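Local coordinates for Two-component system sensor histidine kinase (Bacteroides thetaiotaomicron, PDB 3OTT), which is the extracellular, probably saccharide-sensing region of a membrane histidine kinase that probably passes its signal on through a phosphorelay controlling transcription, at residues B[102-107]-B[118-123]. Sequence-based numbering, arbitrary orientation.
Sequences PTDVRT and GALNGL
R106 meets L120 because its CG stands anti to the carbonyl carbon and the chain bends at chi2 (-69°), which sets CD; in L120, CG is likewise anti to its carbonyl carbon (chi1 -82°). The leucine's CG lies 3.8 Å above one face of the R106 guanidinium, displaced from its centre to the margin, while L120 CD1 comes 3.5 Å from R106 NH2. The guanidinium's rotation is also restrained by a bond from R106 NH1 to V105 O (3.2 Å), with V105 O in the guanidinium plane and R106 NH1 above the V105 carbonyl plane; Y66 adds a cation-pi contact. An alanine in place of this arginine would probably leave L120 CG without the guanidinium over it, CD1 without its NH2 neighbour and Y66 without its cation. D104 CB packs on L120 CB, and L120 N donates to D104 O.

The backbone marks a classic beta bulge: R106 and T107 stand opposite the single G118, whose carbonyl O accepts R106 N at 2.8 Å and T107 N at 3.2 Å. G118 N returns a nearly straight bond (176°) to T107 O. T107 CG2 sits 3.6 Å from G118 CA, where any CB at 118 would clash, so glycine suits this position. T107 OG1 accepts a bond from I151 N in the neighbouring sheet. At the open end of the hairpin, a water bridges T103 O and N121 N. V105 and A119 form a non-hydrogen-bonded antiparallel pair. With strands 122-127 and 133-136, strands 105-111 and 114-119 make a four-stranded antiparallel sheet, one blade of a beta-propeller.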
loop_
_atom_site.group_PDB
_atom_site.type_symbol
_atom_site.label_atom_id
_atom_site.label_comp_id
_atom_site.label_asym_id
_atom_site.label_seq_id
_atom_site.Cartn_x
_atom_site.Cartn_y
_atom_site.Cartn_z
ATOM N N PRO B 102 17.270 12.309 -29.982
ATOM C CA PRO B 102 16.811 13.414 -30.814
ATOM C C PRO B 102 17.080 14.761 -30.132
ATOM O O PRO B 102 17.224 14.817 -28.924
ATOM C CB PRO B 102 15.306 13.175 -30.911
ATOM C CG PRO B 102 14.958 12.505 -29.680
ATOM C CD PRO B 102 16.141 11.584 -29.370
ATOM N N THR B 103 17.159 15.813 -30.935
ATOM C CA THR B 103 17.369 17.177 -30.516
ATOM C C THR B 103 16.056 17.857 -30.046
ATOM O O THR B 103 14.957 17.349 -30.300
ATOM C CB THR B 103 17.970 17.981 -31.726
ATOM O OG1 THR B 103 17.047 17.978 -32.824
ATOM C CG2 THR B 103 19.346 17.392 -32.200
ATOM N N ASP B 104 16.165 18.996 -29.351
ATOM C CA ASP B 104 14.977 19.857 -29.094
ATOM C C ASP B 104 13.826 19.132 -28.366
ATOM O O ASP B 104 12.642 19.197 -28.789
ATOM C CB ASP B 104 14.457 20.464 -30.417
ATOM C CG ASP B 104 15.556 21.198 -31.196
ATOM O OD1 ASP B 104 16.306 22.026 -30.563
ATOM O OD2 ASP B 104 15.694 20.946 -32.434
ATOM N N VAL B 105 14.188 18.418 -27.302
ATOM C CA VAL B 105 13.253 17.798 -26.412
ATOM C C VAL B 105 12.541 18.876 -25.565
ATOM O O VAL B 105 13.192 19.856 -25.031
ATOM C CB VAL B 105 14.000 16.815 -25.530
ATOM C CG1 VAL B 105 13.130 16.272 -24.429
ATOM C CG2 VAL B 105 14.575 15.653 -26.397
ATOM N N ARG B 106 11.241 18.648 -25.367
ATOM C CA ARG B 106 10.379 19.638 -24.759
ATOM C C ARG B 106 9.587 19.005 -23.634
ATOM O O ARG B 106 9.154 19.696 -22.727
ATOM C CB ARG B 106 9.406 20.237 -25.778
ATOM C CG ARG B 106 9.991 21.212 -26.762
ATOM C CD ARG B 106 10.404 22.538 -26.070
ATOM N NE ARG B 106 11.027 23.460 -27.034
ATOM C CZ ARG B 106 12.285 23.335 -27.453
ATOM N NH1 ARG B 106 13.039 22.321 -27.011
ATOM N NH2 ARG B 106 12.811 24.230 -28.295
ATOM N N THR B 107 9.406 17.689 -23.649
ATOM C CA THR B 107 8.551 17.066 -22.652
ATOM C C THR B 107 8.935 15.630 -22.467
ATOM O O THR B 107 9.401 14.974 -23.425
ATOM C CB THR B 107 7.011 17.181 -23.060
ATOM O OG1 THR B 107 6.226 16.491 -22.092
ATOM C CG2 THR B 107 6.710 16.443 -24.460
ATOM N N GLY B 118 8.995 13.834 -26.034
ATOM C CA GLY B 118 8.406 14.689 -27.046
ATOM C C GLY B 118 9.363 15.812 -27.462
ATOM O O GLY B 118 9.908 16.531 -26.606
ATOM N N ALA B 119 9.502 16.007 -28.764
ATOM C CA ALA B 119 10.458 16.955 -29.310
ATOM C C ALA B 119 9.831 17.854 -30.379
ATOM O O ALA B 119 8.690 17.647 -30.798
ATOM C CB ALA B 119 11.692 16.193 -29.890
ATOM N N LEU B 120 10.575 18.863 -30.813
ATOM C CA LEU B 120 10.082 19.797 -31.802
ATOM C C LEU B 120 9.805 19.096 -33.107
ATOM O O LEU B 120 8.933 19.561 -33.869
ATOM C CB LEU B 120 11.056 20.955 -32.033
ATOM C CG LEU B 120 10.972 22.102 -31.011
ATOM C CD1 LEU B 120 11.674 23.368 -31.543
ATOM C CD2 LEU B 120 9.516 22.425 -30.586
ATOM N N ASN B 121 10.554 18.018 -33.396
ATOM C CA ASN B 121 10.260 17.227 -34.602
ATOM C C ASN B 121 10.092 15.710 -34.468
ATOM O O ASN B 121 10.503 14.976 -35.335
ATOM C CB ASN B 121 11.183 17.614 -35.798
ATOM C CG ASN B 121 10.513 17.286 -37.218
ATOM O OD1 ASN B 121 11.053 16.513 -38.034
ATOM N ND2 ASN B 121 9.350 17.880 -37.472
ATOM N N GLY B 122 9.455 15.239 -33.399
ATOM C CA GLY B 122 9.045 13.844 -33.293
ATOM C C GLY B 122 8.740 13.417 -31.855
ATOM O O GLY B 122 9.050 14.126 -30.877
ATOM N N LEU B 123 8.122 12.244 -31.749
ATOM C CA LEU B 123 7.754 11.627 -30.518
ATOM C C LEU B 123 8.481 10.309 -30.458
ATOM O O LEU B 123 8.557 9.584 -31.481
ATOM C CB LEU B 123 6.227 11.371 -30.456
ATOM C CG LEU B 123 5.653 10.630 -29.241
ATOM C CD1 LEU B 123 5.772 11.484 -27.943
ATOM C CD2 LEU B 123 4.172 10.182 -29.477
HETATM O O HOH W 1 13.325 16.890 -32.738
#